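Local coordinates for protein alanyl-tRNA synthetase (Aquifex aeolicus, PDB 3G98) that forms the C-terminal C-Ala domain of the ligase that charges tRNA with alanine, and helps bring aminoacylation and editing together on one tRNA, at residues Pro21-Arg32 / Arg84-Gly92. Sequence-based numbering, arbitrary orientation.
Sequences PEELRNLADMLR and RADLAQGGG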
# COMPACT_ATOMS: atom_id res chain seq x y z
N PRO A 21 -13.14 3.41 0.03
CA PRO A 21 -12.13 2.82 -0.85
C PRO A 21 -11.72 3.78 -1.97
O PRO A 21 -10.54 3.90 -2.26
CB PRO A 21 -12.85 1.62 -1.46
CG PRO A 21 -13.92 1.28 -0.50
CD PRO A 21 -14.34 2.55 0.15
N GLU A 22 -12.68 4.44 -2.60
CA GLU A 22 -12.35 5.33 -3.72
C GLU A 22 -11.58 6.57 -3.24
O GLU A 22 -10.71 7.09 -3.94
CB GLU A 22 -13.60 5.69 -4.53
CG GLU A 22 -14.04 4.57 -5.49
CD GLU A 22 -12.97 4.22 -6.53
OE1 GLU A 22 -12.40 5.14 -7.14
OE2 GLU A 22 -12.70 3.01 -6.73
N GLU A 23 -11.90 7.01 -2.02
CA GLU A 23 -11.21 8.13 -1.38
C GLU A 23 -9.78 7.72 -1.00
O GLU A 23 -8.82 8.48 -1.18
CB GLU A 23 -11.98 8.58 -0.14
CG GLU A 23 -13.30 9.29 -0.46
CD GLU A 23 -14.13 9.60 0.79
OE1 GLU A 23 -13.77 9.13 1.90
OE2 GLU A 23 -15.14 10.31 0.65
N LEU A 24 -9.65 6.52 -0.46
CA LEU A 24 -8.36 5.97 -0.11
C LEU A 24 -7.45 5.91 -1.34
O LEU A 24 -6.28 6.30 -1.29
CB LEU A 24 -8.54 4.58 0.49
CG LEU A 24 -7.35 3.93 1.18
CD1 LEU A 24 -7.07 4.64 2.48
CD2 LEU A 24 -7.66 2.45 1.40
N ARG A 25 -8.00 5.41 -2.45
CA ARG A 25 -7.27 5.32 -3.70
C ARG A 25 -6.82 6.70 -4.18
O ARG A 25 -5.68 6.87 -4.63
CB ARG A 25 -8.16 4.69 -4.78
CG ARG A 25 -7.45 4.40 -6.08
CD ARG A 25 -8.44 4.11 -7.20
NE ARG A 25 -7.73 3.78 -8.42
CZ ARG A 25 -7.32 2.55 -8.73
NH1 ARG A 25 -7.57 1.54 -7.91
NH2 ARG A 25 -6.67 2.34 -9.87
N ASN A 26 -7.72 7.67 -4.10
CA ASN A 26 -7.39 9.02 -4.54
C ASN A 26 -6.28 9.63 -3.68
O ASN A 26 -5.39 10.31 -4.19
CB ASN A 26 -8.64 9.90 -4.56
CG ASN A 26 -9.62 9.50 -5.67
OD1 ASN A 26 -10.80 9.85 -5.62
ND2 ASN A 26 -9.13 8.77 -6.67
N LEU A 27 -6.32 9.35 -2.38
CA LEU A 27 -5.28 9.82 -1.47
C LEU A 27 -3.91 9.21 -1.80
O LEU A 27 -2.89 9.92 -1.83
CB LEU A 27 -5.66 9.53 -0.01
CG LEU A 27 -4.69 9.95 1.10
CD1 LEU A 27 -4.39 11.45 1.05
CD2 LEU A 27 -5.25 9.58 2.47
N ALA A 28 -3.89 7.90 -2.04
CA ALA A 28 -2.66 7.22 -2.38
C ALA A 28 -2.10 7.77 -3.68
O ALA A 28 -0.89 7.99 -3.80
CB ALA A 28 -2.89 5.72 -2.49
N ASP A 29 -2.98 8.00 -4.64
CA ASP A 29 -2.59 8.54 -5.94
C ASP A 29 -1.89 9.89 -5.75
O ASP A 29 -0.81 10.12 -6.31
CB ASP A 29 -3.83 8.65 -6.83
CG ASP A 29 -3.55 9.27 -8.19
OD1 ASP A 29 -2.47 9.01 -8.77
OD2 ASP A 29 -4.42 10.00 -8.67
N MET A 30 -2.48 10.77 -4.95
CA MET A 30 -1.89 12.09 -4.71
C MET A 30 -0.53 12.00 -4.02
O MET A 30 0.41 12.69 -4.40
CB MET A 30 -2.83 12.94 -3.86
CG MET A 30 -4.05 13.43 -4.61
SD MET A 30 -4.90 14.68 -3.66
CE MET A 30 -5.26 13.75 -2.17
N LEU A 31 -0.44 11.16 -3.00
CA LEU A 31 0.79 11.01 -2.23
C LEU A 31 2.00 10.48 -3.01
O LEU A 31 3.13 10.77 -2.65
CB LEU A 31 0.56 10.15 -0.99
CG LEU A 31 -0.32 10.74 0.10
CD1 LEU A 31 -0.62 9.67 1.16
CD2 LEU A 31 0.37 11.95 0.72
N ARG A 32 1.77 9.68 -4.06
CA ARG A 32 2.92 9.13 -4.81
C ARG A 32 3.41 10.08 -5.90
O ARG A 32 4.40 9.80 -6.57
CB ARG A 32 2.64 7.73 -5.38
CG ARG A 32 1.37 7.59 -6.20
CD ARG A 32 1.49 8.25 -7.57
NE ARG A 32 0.30 7.99 -8.38
CZ ARG A 32 0.23 7.07 -9.33
NH1 ARG A 32 1.29 6.32 -9.61
NH2 ARG A 32 -0.89 6.91 -10.03
N ARG A 84 -2.60 -1.77 -11.66
CA ARG A 84 -1.44 -1.51 -12.53
C ARG A 84 -0.14 -1.48 -11.75
O ARG A 84 -0.14 -1.46 -10.53
CB ARG A 84 -1.59 -0.16 -13.23
CG ARG A 84 -2.68 -0.08 -14.24
CD ARG A 84 -2.27 0.89 -15.32
NE ARG A 84 -1.17 0.35 -16.13
CZ ARG A 84 -0.38 1.07 -16.90
NH1 ARG A 84 -0.55 2.39 -16.99
NH2 ARG A 84 0.58 0.48 -17.60
N ALA A 85 0.98 -1.44 -12.47
CA ALA A 85 2.28 -1.41 -11.82
C ALA A 85 2.48 -0.20 -10.90
O ALA A 85 3.27 -0.25 -9.96
CB ALA A 85 3.41 -1.49 -12.86
N ASP A 86 1.76 0.89 -11.17
CA ASP A 86 1.97 2.11 -10.38
C ASP A 86 0.90 2.34 -9.31
O ASP A 86 1.12 3.14 -8.39
CB ASP A 86 2.11 3.34 -11.28
CG ASP A 86 0.83 3.67 -12.02
OD1 ASP A 86 0.29 2.78 -12.71
OD2 ASP A 86 0.36 4.83 -11.91
N LEU A 87 -0.22 1.64 -9.43
CA LEU A 87 -1.34 1.79 -8.51
C LEU A 87 -2.25 0.56 -8.50
O LEU A 87 -2.84 0.17 -9.52
CB LEU A 87 -2.15 3.05 -8.85
CG LEU A 87 -3.22 3.52 -7.85
CD1 LEU A 87 -2.58 3.96 -6.53
CD2 LEU A 87 -4.06 4.64 -8.44
N ALA A 88 -2.38 -0.05 -7.33
CA ALA A 88 -3.18 -1.27 -7.17
C ALA A 88 -3.95 -1.23 -5.85
O ALA A 88 -3.59 -0.50 -4.94
CB ALA A 88 -2.28 -2.50 -7.23
N GLN A 89 -5.02 -2.03 -5.75
CA GLN A 89 -5.93 -1.94 -4.61
C GLN A 89 -6.56 -3.30 -4.32
O GLN A 89 -6.68 -4.14 -5.22
CB GLN A 89 -7.00 -0.88 -4.89
CG GLN A 89 -8.09 -0.71 -3.84
CD GLN A 89 -8.86 0.61 -4.01
OE1 GLN A 89 -8.98 1.13 -5.12
NE2 GLN A 89 -9.37 1.16 -2.91
N GLY A 90 -6.97 -3.52 -3.08
CA GLY A 90 -7.61 -4.78 -2.71
C GLY A 90 -8.42 -4.68 -1.43
O GLY A 90 -8.42 -3.64 -0.74
N GLY A 91 -9.12 -5.76 -1.11
CA GLY A 91 -9.88 -5.85 0.13
C GLY A 91 -9.51 -7.14 0.84
O GLY A 91 -9.07 -8.11 0.21
N GLY A 92 -9.68 -7.14 2.16
CA GLY A 92 -9.29 -8.29 2.97
C GLY A 92 -10.10 -8.38 4.25
O GLY A 92 -10.93 -7.51 4.54
O HOH W 1 -4.83 0.83 -11.20
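The guanidinium of R25 carries L87 over one face, offset toward the rim of the group, with L87 CD2 lying 3.8 Å from R25 NE, and takes the amide oxygen of Q89 at its edge. That edge bond, R25 NH1 to Q89 OE1 at 3.2 Å, lies in the guanidinium plane, and the amide is turned only 27° from it. With CG anti to the backbone N (chi1 -173°) and the chain extended to NE, R25 reaches down from helix 21-31, its aliphatic part running past Q89 and L87. An arginine suits this margin, since its flat face accepts a leucine methyl while its rim still donates; a water links NH2, weakly, to the carbonyl of L87.

Q89 uses both ends of its amide. While OE1 accepts from R25, Q89 NE2 donates to P21 O at 3.0 Å, from above the carbonyl plane and on the face opposite R25 N, so the first-turn carbonyl serves two donors; NE2 also binds N51 on the adjoining strand.

Farther along 21-32, the R32 guanidinium is held at its rim by two carboxylates in a salt-bridge network. R32 NH1 and NH2 converge on D86 OD2, at 2.9 and 3.1 Å, whereas NE and NH2 share D29 OD1. The bend at chi2 (73°) helps fold R32 back toward D29, and NH1 also donates to V56 O. The arginine probably helps keep both carboxylates ionised, D86 being buried, and its several bonds restrain its rotation. Between these polar groups, A28 CB lies 4.4 Å from L87 CD1, a small side chain that suits a helix resting close to the strand.

The helix axis runs roughly antiparallel to strand 87-92, 9.7 Å away. In this alpha and beta fold, helix 21-31 is the connection of a beta-alpha-beta crossover between neighbouring parallel strands 9-17 and 38-46, packed on one face of the mixed sheet.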